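Local atomic coordinates of Lpg2148(MvcA) (Legionella pneumophila subsp. pneumophila str. Philadelphia 1, PDB entry 6K11), a protein that is a Legionella pneumophila effector that probably acts as a deamidase-type deubiquitinase, regulating the host ubiquitin-conjugating enzyme UBE2N. Residues A74-C79 with L121-I126; E89-T94 with K330-N335; F234-P239 with R247-Y252. All blocks are in the same frame, centred on the assembly; numbering follows the deposited sequence.

Interaction 1 of 3, residues A74-C79 with L121-I126; sequences ASNDVC and LIRFEI
Arg123 and Asn76 meet through their polar ends, with the guanidinium reaching from the strand to the helix and gripping a single amide oxygen. Arg123 NH1 lies 2.8 Å and Arg123 NH2 3.0 Å from OD1 of Asn76, so both terminal nitrogens converge end-on on that one oxygen. OD1 sits almost in the guanidinium plane, yet the amide itself is turned 50° out of that plane. NH1 lies in the carbonyl plane of Asn76, whereas NH2 stands above it. Arg123 gets there by stretching: CG stands anti to the backbone N (chi1 -179°), and the chain continues extended to NE. Ser75 covers one face of the guanidinium, its CB 3.5 Å from Arg123 CZ and over the centre of the group. The hydroxyl of Ser75 is engaged elsewhere, with Ser233. Cys79 SG, 3.9 Å from Arg123 NH1, approaches obliquely and also touches Leu121 CD2 at 3.9 Å. The neighbouring residue Val78 meets the other Leu121 methyl, CD1, through CG1 at 4.2 Å. Polar contact thus lies at the more open margin and apolar contact in the buried part. Residues 74-79 of helix 71-83 run nearly antiparallel to residues 121-126 of strand 120-129, the two axes 10.2 Å apart at closest, the helix-on-sheet packing consistent with a papain-like fold, in which a central helix lies against an antiparallel sheet.

Interaction 2 of 3, residues E89-T94 with K330-N335; sequences EKFHFT and KITEIN
Phe91 and Lys330 lead a helix-on-sheet contact in which the last turn of helix 85-93 lies against strand 325-333, the axes of residues 89-93 and 330-333 being 9.6 Å apart at closest and running in roughly opposite directions (152°). The Phe91 ring is the filling, clasped between two side chains of the strand. On one face lies Lys330, whose CD is 3.8 Å from the ring centroid; on the opposite face is Thr332, whose CG2 is 3.7 Å from it. Both are CH-pi contacts, each carbon offset toward the rim. CG of Lys330 stands between the backbone N and the carbonyl carbon (chi1 62°), near CZ of the ring, and CD follows over the face. The chain then bends at chi3 (124°), carrying CE onward to the carbonyl side of the helix. There Lys330 NZ donates to Phe91 O at 2.9 Å and to Thr94 O at 2.8 Å.

This is a lysine laid over the C-terminal end of a helix, where the last carbonyls have few or no following N-H groups and would be expected to stabilise a positive charge. Phe91 O is shared, since it also accepts from the backbone N of Thr94. The aliphatic part of Lys330 therefore packs while its tip bonds, and the tip additionally has a cation-pi partner in Tyr96. Thr94 OG1 binds back to Lys90 O at 3.2 Å, holding its side chain against the helix it follows. Thr332 turns its methyl to the ring and keeps its hydroxyl for Glu333 O, OG1 lying 3.1 Å away. Beyond the clasp, Phe91 also touches Cys79 and Leu83 of helix 71-83 and Arg123 of strand 120-129, which pairs with 325-333 in the antiparallel sheet.

Interaction 3 of 3, residues F234-P239 with R247-Y252; sequences FTIYIP and RQFYPY
Ile236 and Phe249 form the apolar centre of a beta hairpin. CG2 of Ile236 comes to the edge of the Phe249 ring, 3.7 Å from CD2, while CG1 turns to Pro251. Ile238 CG1 adds to this cluster at 3.8 Å from Phe249 CB. On the sheet face away from Ile236, Tyr237 and Tyr252 lie side by side and point the same way, Tyr237 CB being 3.7 Å from Tyr252 CE2. Between the faces runs the antiparallel backbone, with Thr235-Tyr252 and Tyr237-Tyr250 as hydrogen-bonded pairs; Tyr252 N donates to Thr235 O at 2.9 Å. Ile236 and Pro251 make the non-hydrogen-bonded pair between them, which suits a proline with no N-H to give. Outward, waters take over: one joins Thr235 OG1 to Tyr252 O, and another joins Pro239 O to Gln248 N, 2.7 Å from that nitrogen. A further water accepts from Arg247 NE and lies close to Pro239 O, where its bond is less certain; Arg247 NH1 binds Leu110 O. The tyrosine face packs on helices 4-19 and 71-83, Tyr252 OH bonding His9 and Tyr237 OH bonding Gly5 O; on the side of Ile236, Phe249 meets Tyr281, and strand 250-252 borders the sheet beside strand 228-238.

All three contacts belong to one antiparallel sheet, in which strand 120-129 of interaction 1 runs between strand 325-333 of interaction 2 and strand 228-238 of interaction 3. Probable hydrogen bonds join them directly: Arg123 N lies 2.9 Å from Lys330 O on one side, and Phe124 N lies 2.8 Å from Phe234 O on the other. The centre of interaction 1 is about 10 Å from each of the other two centres, which are themselves about 15 Å apart. Helices 71-83 and 85-93, consecutive in the chain, supply interactions 1 and 2. Val78 of the first helix also reaches Thr235 and Tyr252 of interaction 3.

Interaction 1 of 3, residues A74-C79 with L121-I126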
loop_
_atom_site.group_PDB
_atom_site.type_symbol
_atom_site.label_atom_id
_atom_site.label_comp_id
_atom_site.label_asym_id
_atom_site.label_seq_id
_atom_site.Cartn_x
_atom_site.Cartn_y
_atom_site.Cartn_z
ATOM N N ALA A 74 8.460 -1.117 -1.590
ATOM C CA ALA A 74 9.380 -0.365 -2.433
ATOM C C ALA A 74 9.736 0.974 -1.796
ATOM O O ALA A 74 10.904 1.387 -1.805
ATOM C CB ALA A 74 8.765 -0.159 -3.826
ATOM N N SER A 75 8.734 1.688 -1.276
ATOM C CA SER A 75 9.005 2.949 -0.588
ATOM C C SER A 75 9.905 2.732 0.626
ATOM O O SER A 75 10.784 3.558 0.911
ATOM C CB SER A 75 7.694 3.602 -0.154
ATOM O OG SER A 75 6.958 4.046 -1.281
ATOM N N ASN A 76 9.680 1.640 1.368
ATOM C CA ASN A 76 10.520 1.340 2.529
ATOM C C ASN A 76 11.968 1.115 2.109
ATOM O O ASN A 76 12.897 1.562 2.797
ATOM C CB ASN A 76 9.995 0.112 3.284
ATOM C CG ASN A 76 8.714 0.387 4.074
ATOM O OD1 ASN A 76 8.289 1.522 4.240
ATOM N ND2 ASN A 76 8.119 -0.672 4.596
ATOM N N ASP A 77 12.177 0.435 0.971
ATOM C CA ASP A 77 13.520 0.197 0.446
ATOM C C ASP A 77 14.186 1.495 0.008
ATOM O O ASP A 77 15.375 1.708 0.271
ATOM C CB ASP A 77 13.473 -0.757 -0.748
ATOM C CG ASP A 77 13.235 -2.198 -0.353
ATOM O OD1 ASP A 77 13.220 -2.497 0.857
ATOM O OD2 ASP A 77 13.042 -3.034 -1.276
ATOM N N VAL A 78 13.462 2.332 -0.745
ATOM C CA VAL A 78 14.016 3.616 -1.166
ATOM C C VAL A 78 14.429 4.440 0.053
ATOM O O VAL A 78 15.530 5.001 0.100
ATOM C CB VAL A 78 13.006 4.368 -2.055
ATOM C CG1 VAL A 78 13.476 5.795 -2.302
ATOM C CG2 VAL A 78 12.855 3.644 -3.403
ATOM N N CYS A 79 13.574 4.479 1.076
ATOM C CA CYS A 79 13.866 5.290 2.255
ATOM C C CYS A 79 15.062 4.746 3.026
ATOM O O CYS A 79 15.898 5.519 3.515
ATOM C CB CYS A 79 12.638 5.357 3.163
ATOM S SG CYS A 79 11.290 6.408 2.522
ATOM N N LEU A 121 13.744 14.115 -0.380
ATOM C CA LEU A 121 12.976 12.886 -0.551
ATOM C C LEU A 121 11.583 13.131 0.006
ATOM O O LEU A 121 11.435 13.541 1.164
ATOM C CB LEU A 121 13.639 11.703 0.160
ATOM C CG LEU A 121 12.830 10.394 0.190
ATOM C CD1 LEU A 121 12.682 9.818 -1.211
ATOM C CD2 LEU A 121 13.474 9.361 1.101
ATOM N N ILE A 122 10.571 12.895 -0.816
ATOM C CA ILE A 122 9.176 13.015 -0.412
ATOM C C ILE A 122 8.552 11.630 -0.474
ATOM O O ILE A 122 8.716 10.912 -1.468
ATOM C CB ILE A 122 8.405 13.995 -1.311
ATOM C CG1 ILE A 122 9.214 15.273 -1.549
ATOM C CG2 ILE A 122 7.027 14.283 -0.711
ATOM C CD1 ILE A 122 8.652 16.108 -2.683
ATOM N N ARG A 123 7.859 11.247 0.583
ATOM C CA ARG A 123 7.106 10.002 0.597
ATOM C C ARG A 123 5.626 10.347 0.603
ATOM O O ARG A 123 5.192 11.194 1.391
ATOM C CB ARG A 123 7.465 9.135 1.810
ATOM C CG ARG A 123 6.698 7.819 1.834
ATOM C CD ARG A 123 7.225 6.807 2.851
ATOM N NE ARG A 123 6.441 5.562 2.815
ATOM C CZ ARG A 123 6.908 4.365 3.170
ATOM N NH1 ARG A 123 8.169 4.225 3.562
ATOM N NH2 ARG A 123 6.129 3.297 3.094
ATOM N N PHE A 124 4.861 9.708 -0.284
ATOM C CA PHE A 124 3.433 9.960 -0.422
ATOM C C PHE A 124 2.637 8.729 -0.029
ATOM O O PHE A 124 3.065 7.596 -0.259
ATOM C CB PHE A 124 3.031 10.313 -1.852
ATOM C CG PHE A 124 3.572 11.613 -2.339
ATOM C CD1 PHE A 124 4.827 11.677 -2.922
ATOM C CD2 PHE A 124 2.816 12.771 -2.238
ATOM C CE1 PHE A 124 5.332 12.886 -3.387
ATOM C CE2 PHE A 124 3.308 13.978 -2.701
ATOM C CZ PHE A 124 4.571 14.031 -3.281
ATOM N N GLU A 125 1.443 8.971 0.510
ATOM C CA GLU A 125 0.473 7.917 0.781
ATOM C C GLU A 125 -0.879 8.354 0.231
ATOM O O GLU A 125 -1.316 9.482 0.472
ATOM C CB GLU A 125 0.387 7.624 2.282
ATOM C CG GLU A 125 -0.524 6.454 2.634
ATOM C CD GLU A 125 0.139 5.096 2.430
ATOM O OE1 GLU A 125 1.396 5.033 2.369
ATOM O OE2 GLU A 125 -0.609 4.085 2.337
ATOM N N ILE A 126 -1.518 7.483 -0.540
ATOM C CA ILE A 126 -2.856 7.731 -1.064
ATOM C C ILE A 126 -3.811 6.824 -0.312
ATOM O O ILE A 126 -3.615 5.605 -0.285
ATOM C CB ILE A 126 -2.952 7.464 -2.577
ATOM C CG1 ILE A 126 -1.775 8.089 -3.333
ATOM C CG2 ILE A 126 -4.304 7.937 -3.128
ATOM C CD1 ILE A 126 -1.885 9.557 -3.519
#

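Interaction 2 of 3, residues E89-T94 with K330-N335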
loop_
_atom_site.group_PDB
_atom_site.type_symbol
_atom_site.label_atom_id
_atom_site.label_comp_id
_atom_site.label_asym_id
_atom_site.label_seq_id
_atom_site.Cartn_x
_atom_site.Cartn_y
_atom_site.Cartn_z
ATOM N N GLU A 89 14.057 5.067 10.212
ATOM C CA GLU A 89 13.128 4.788 11.305
ATOM C C GLU A 89 12.512 6.072 11.856
ATOM O O GLU A 89 11.320 6.105 12.183
ATOM C CB GLU A 89 13.838 4.005 12.414
ATOM C CG GLU A 89 12.885 3.381 13.408
ATOM C CD GLU A 89 13.558 3.003 14.714
ATOM O OE1 GLU A 89 14.592 3.619 15.069
ATOM O OE2 GLU A 89 13.045 2.088 15.391
ATOM N N LYS A 90 13.305 7.141 11.969
ATOM C CA LYS A 90 12.749 8.423 12.392
ATOM C C LYS A 90 11.762 8.965 11.361
ATOM O O LYS A 90 10.696 9.481 11.721
ATOM C CB LYS A 90 13.874 9.430 12.634
ATOM C CG LYS A 90 14.817 9.062 13.777
ATOM C CD LYS A 90 15.972 10.061 13.870
ATOM C CE LYS A 90 16.942 9.709 14.997
ATOM N NZ LYS A 90 18.096 10.649 15.033
ATOM N N PHE A 91 12.109 8.864 10.071
ATOM C CA PHE A 91 11.198 9.286 9.006
ATOM C C PHE A 91 9.869 8.550 9.107
ATOM O O PHE A 91 8.800 9.148 8.927
ATOM C CB PHE A 91 11.860 9.041 7.645
ATOM C CG PHE A 91 11.253 9.830 6.501
ATOM C CD1 PHE A 91 10.940 11.175 6.641
ATOM C CD2 PHE A 91 11.028 9.222 5.275
ATOM C CE1 PHE A 91 10.388 11.895 5.589
ATOM C CE2 PHE A 91 10.487 9.938 4.209
ATOM C CZ PHE A 91 10.162 11.278 4.370
ATOM N N HIS A 92 9.917 7.254 9.429
ATOM C CA HIS A 92 8.703 6.447 9.502
ATOM C C HIS A 92 7.756 6.939 10.588
ATOM O O HIS A 92 6.534 6.819 10.444
ATOM C CB HIS A 92 9.082 4.980 9.728
ATOM C CG HIS A 92 7.952 4.112 10.195
ATOM N ND1 HIS A 92 7.079 3.491 9.325
ATOM C CD2 HIS A 92 7.577 3.729 11.442
ATOM C CE1 HIS A 92 6.204 2.779 10.016
ATOM N NE2 HIS A 92 6.484 2.906 11.301
ATOM N N PHE A 93 8.287 7.497 11.676
ATOM C CA PHE A 93 7.428 7.993 12.744
ATOM C C PHE A 93 7.054 9.462 12.582
ATOM O O PHE A 93 6.241 9.960 13.368
ATOM C CB PHE A 93 8.091 7.767 14.108
ATOM C CG PHE A 93 8.063 6.332 14.551
ATOM C CD1 PHE A 93 6.859 5.706 14.831
ATOM C CD2 PHE A 93 9.231 5.601 14.658
ATOM C CE1 PHE A 93 6.822 4.382 15.219
ATOM C CE2 PHE A 93 9.203 4.271 15.047
ATOM C CZ PHE A 93 8.002 3.663 15.327
ATOM N N THR A 94 7.608 10.164 11.596
ATOM C CA THR A 94 7.155 11.520 11.325
ATOM C C THR A 94 5.730 11.469 10.796
ATOM O O THR A 94 5.361 10.547 10.065
ATOM C CB THR A 94 8.074 12.221 10.319
ATOM O OG1 THR A 94 9.416 12.245 10.823
ATOM C CG2 THR A 94 7.630 13.666 10.090
ATOM N N LYS A 330 5.148 13.441 3.408
ATOM C CA LYS A 330 6.146 13.849 4.380
ATOM C C LYS A 330 7.466 13.973 3.634
ATOM O O LYS A 330 7.693 13.287 2.629
ATOM C CB LYS A 330 6.237 12.854 5.535
ATOM C CG LYS A 330 6.651 11.462 5.118
ATOM C CD LYS A 330 7.012 10.651 6.351
ATOM C CE LYS A 330 6.230 9.383 6.467
ATOM N NZ LYS A 330 6.128 8.908 7.879
ATOM N N ILE A 331 8.327 14.868 4.108
ATOM C CA ILE A 331 9.493 15.258 3.332
ATOM C C ILE A 331 10.709 15.357 4.243
ATOM O O ILE A 331 10.604 15.709 5.419
ATOM C CB ILE A 331 9.215 16.584 2.578
ATOM C CG1 ILE A 331 10.400 16.970 1.697
ATOM C CG2 ILE A 331 8.831 17.694 3.559
ATOM C CD1 ILE A 331 10.119 18.117 0.744
ATOM N N THR A 332 11.875 15.027 3.688
ATOM C CA THR A 332 13.123 15.124 4.426
ATOM C C THR A 332 14.252 15.428 3.457
ATOM O O THR A 332 14.149 15.201 2.245
ATOM C CB THR A 332 13.422 13.837 5.209
ATOM O OG1 THR A 332 14.680 13.974 5.876
ATOM C CG2 THR A 332 13.494 12.632 4.254
ATOM N N GLU A 333 15.332 15.970 3.998
ATOM C CA GLU A 333 16.523 16.110 3.180
ATOM C C GLU A 333 17.316 14.812 3.199
ATOM O O GLU A 333 17.176 13.982 4.102
ATOM C CB GLU A 333 17.380 17.282 3.646
ATOM C CG GLU A 333 16.546 18.522 3.890
ATOM C CD GLU A 333 17.243 19.560 4.730
ATOM O OE1 GLU A 333 16.684 19.949 5.787
ATOM O OE2 GLU A 333 18.325 20.009 4.306
ATOM N N ILE A 334 18.139 14.643 2.170
ATOM C CA ILE A 334 18.946 13.451 1.946
ATOM C C ILE A 334 20.409 13.872 1.974
ATOM O O ILE A 334 20.765 14.923 1.430
ATOM C CB ILE A 334 18.587 12.794 0.587
ATOM C CG1 ILE A 334 17.381 11.842 0.694
ATOM C CG2 ILE A 334 19.786 12.127 -0.083
ATOM C CD1 ILE A 334 17.009 11.433 2.062
ATOM N N ASN A 335 21.257 13.055 2.596
ATOM C CA ASN A 335 22.700 13.227 2.472
ATOM C C ASN A 335 23.210 12.333 1.349
ATOM O O ASN A 335 23.276 11.110 1.533
ATOM C CB ASN A 335 23.396 12.885 3.790
ATOM C CG ASN A 335 24.918 12.970 3.693
ATOM O OD1 ASN A 335 25.479 13.326 2.653
ATOM N ND2 ASN A 335 25.588 12.658 4.787
#

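Interaction 3 of 3, residues F234-P239 with R247-Y252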
loop_
_atom_site.group_PDB
_atom_site.type_symbol
_atom_site.label_atom_id
_atom_site.label_comp_id
_atom_site.label_asym_id
_atom_site.label_seq_id
_atom_site.Cartn_x
_atom_site.Cartn_y
_atom_site.Cartn_z
ATOM N N PHE A 234 4.253 5.835 -2.654
ATOM C CA PHE A 234 5.351 6.070 -3.586
ATOM C C PHE A 234 6.236 7.162 -3.019
ATOM O O PHE A 234 5.898 7.817 -2.029
ATOM C CB PHE A 234 4.862 6.437 -5.008
ATOM C CG PHE A 234 4.069 7.732 -5.105
ATOM C CD1 PHE A 234 2.708 7.765 -4.796
ATOM C CD2 PHE A 234 4.675 8.902 -5.575
ATOM C CE1 PHE A 234 1.975 8.938 -4.914
ATOM C CE2 PHE A 234 3.941 10.077 -5.710
ATOM C CZ PHE A 234 2.584 10.094 -5.367
ATOM N N THR A 235 7.386 7.344 -3.657
ATOM C CA THR A 235 8.316 8.375 -3.253
ATOM C C THR A 235 8.676 9.213 -4.469
ATOM O O THR A 235 8.515 8.798 -5.621
ATOM C CB THR A 235 9.584 7.776 -2.603
ATOM O OG1 THR A 235 10.154 6.784 -3.479
ATOM C CG2 THR A 235 9.247 7.126 -1.273
ATOM N N ILE A 236 9.157 10.416 -4.191
ATOM C CA ILE A 236 9.691 11.302 -5.209
ATOM C C ILE A 236 11.014 11.823 -4.678
ATOM O O ILE A 236 11.105 12.221 -3.509
ATOM C CB ILE A 236 8.731 12.461 -5.540
ATOM C CG1 ILE A 236 7.563 11.957 -6.410
ATOM C CG2 ILE A 236 9.483 13.582 -6.276
ATOM C CD1 ILE A 236 6.573 13.040 -6.768
ATOM N N TYR A 237 12.036 11.811 -5.527
ATOM C CA TYR A 237 13.367 12.273 -5.154
ATOM C C TYR A 237 13.710 13.479 -6.016
ATOM O O TYR A 237 13.571 13.435 -7.242
ATOM C CB TYR A 237 14.397 11.152 -5.330
ATOM C CG TYR A 237 15.833 11.549 -5.046
ATOM C CD1 TYR A 237 16.207 12.095 -3.814
ATOM C CD2 TYR A 237 16.816 11.363 -6.013
ATOM C CE1 TYR A 237 17.538 12.448 -3.554
ATOM C CE2 TYR A 237 18.142 11.712 -5.764
ATOM C CZ TYR A 237 18.491 12.262 -4.536
ATOM O OH TYR A 237 19.809 12.613 -4.301
ATOM N N ILE A 238 14.128 14.562 -5.376
ATOM C CA ILE A 238 14.487 15.793 -6.065
ATOM C C ILE A 238 15.947 16.105 -5.753
ATOM O O ILE A 238 16.262 16.689 -4.713
ATOM C CB ILE A 238 13.568 16.959 -5.662
ATOM C CG1 ILE A 238 12.102 16.579 -5.877
ATOM C CG2 ILE A 238 13.915 18.208 -6.489
ATOM C CD1 ILE A 238 11.125 17.382 -5.033
ATOM N N PRO A 239 16.872 15.701 -6.619
ATOM C CA PRO A 239 18.293 15.923 -6.352
ATOM C C PRO A 239 18.695 17.369 -6.624
ATOM O O PRO A 239 18.056 18.097 -7.389
ATOM C CB PRO A 239 18.994 14.969 -7.326
ATOM C CG PRO A 239 18.022 14.824 -8.472
ATOM C CD PRO A 239 16.649 14.924 -7.854
ATOM N N ARG A 247 15.275 22.420 -11.880
ATOM C CA ARG A 247 15.060 21.365 -10.898
ATOM C C ARG A 247 14.210 20.250 -11.499
ATOM O O ARG A 247 13.255 20.508 -12.239
ATOM C CB ARG A 247 14.403 21.954 -9.654
ATOM C CG ARG A 247 13.662 20.978 -8.780
ATOM C CD ARG A 247 13.129 21.692 -7.556
ATOM N NE ARG A 247 14.102 21.710 -6.468
ATOM C CZ ARG A 247 13.933 22.373 -5.325
ATOM N NH1 ARG A 247 12.831 23.086 -5.127
ATOM N NH2 ARG A 247 14.865 22.325 -4.385
ATOM N N GLN A 248 14.584 18.998 -11.206
ATOM C CA GLN A 248 13.920 17.818 -11.752
ATOM C C GLN A 248 13.507 16.901 -10.611
ATOM O O GLN A 248 14.179 16.837 -9.579
ATOM C CB GLN A 248 14.827 17.039 -12.729
ATOM C CG GLN A 248 15.515 17.890 -13.783
ATOM C CD GLN A 248 14.592 18.266 -14.920
ATOM O OE1 GLN A 248 13.462 17.779 -15.010
ATOM N NE2 GLN A 248 15.071 19.138 -15.807
ATOM N N PHE A 249 12.391 16.196 -10.799
ATOM C CA PHE A 249 11.889 15.236 -9.822
ATOM C C PHE A 249 11.760 13.868 -10.471
ATOM O O PHE A 249 11.565 13.758 -11.688
ATOM C CB PHE A 249 10.522 15.645 -9.260
ATOM C CG PHE A 249 9.342 15.221 -10.123
ATOM C CD1 PHE A 249 8.970 15.969 -11.234
ATOM C CD2 PHE A 249 8.591 14.084 -9.805
ATOM C CE1 PHE A 249 7.893 15.592 -12.027
ATOM C CE2 PHE A 249 7.511 13.701 -10.602
ATOM C CZ PHE A 249 7.154 14.469 -11.709
ATOM N N TYR A 250 11.871 12.820 -9.655
ATOM C CA TYR A 250 11.752 11.452 -10.163
ATOM C C TYR A 250 10.837 10.666 -9.240
ATOM O O TYR A 250 11.161 10.509 -8.048
ATOM C CB TYR A 250 13.122 10.783 -10.280
ATOM C CG TYR A 250 14.017 11.545 -11.228
ATOM C CD1 TYR A 250 13.960 11.322 -12.601
ATOM C CD2 TYR A 250 14.865 12.535 -10.755
ATOM C CE1 TYR A 250 14.768 12.049 -13.476
ATOM C CE2 TYR A 250 15.672 13.263 -11.619
ATOM C CZ TYR A 250 15.619 13.015 -12.974
ATOM O OH TYR A 250 16.418 13.740 -13.832
ATOM N N PRO A 251 9.701 10.162 -9.728
ATOM C CA PRO A 251 8.873 9.282 -8.899
ATOM C C PRO A 251 9.328 7.839 -9.021
ATOM O O PRO A 251 9.706 7.365 -10.099
ATOM C CB PRO A 251 7.464 9.473 -9.485
ATOM C CG PRO A 251 7.712 9.749 -10.956
ATOM C CD PRO A 251 9.084 10.427 -11.043
ATOM N N TYR A 252 9.275 7.143 -7.881
ATOM C CA TYR A 252 9.657 5.743 -7.747
ATOM C C TYR A 252 8.500 4.964 -7.138
ATOM O O TYR A 252 7.910 5.406 -6.139
ATOM C CB TYR A 252 10.881 5.574 -6.820
ATOM C CG TYR A 252 12.101 6.417 -7.128
ATOM C CD1 TYR A 252 12.445 6.761 -8.426
ATOM C CD2 TYR A 252 12.935 6.841 -6.087
ATOM C CE1 TYR A 252 13.607 7.542 -8.675
ATOM C CE2 TYR A 252 14.062 7.597 -6.323
ATOM C CZ TYR A 252 14.397 7.939 -7.605
ATOM O OH TYR A 252 15.540 8.689 -7.791
HETATM O O HOH W 1 8.675 4.264 -3.635
HETATM O O HOH W 2 16.140 19.522 -4.013
HETATM O O HOH W 3 16.699 18.019 -9.815
HETATM O O HOH W 4 16.912 20.717 -6.731
#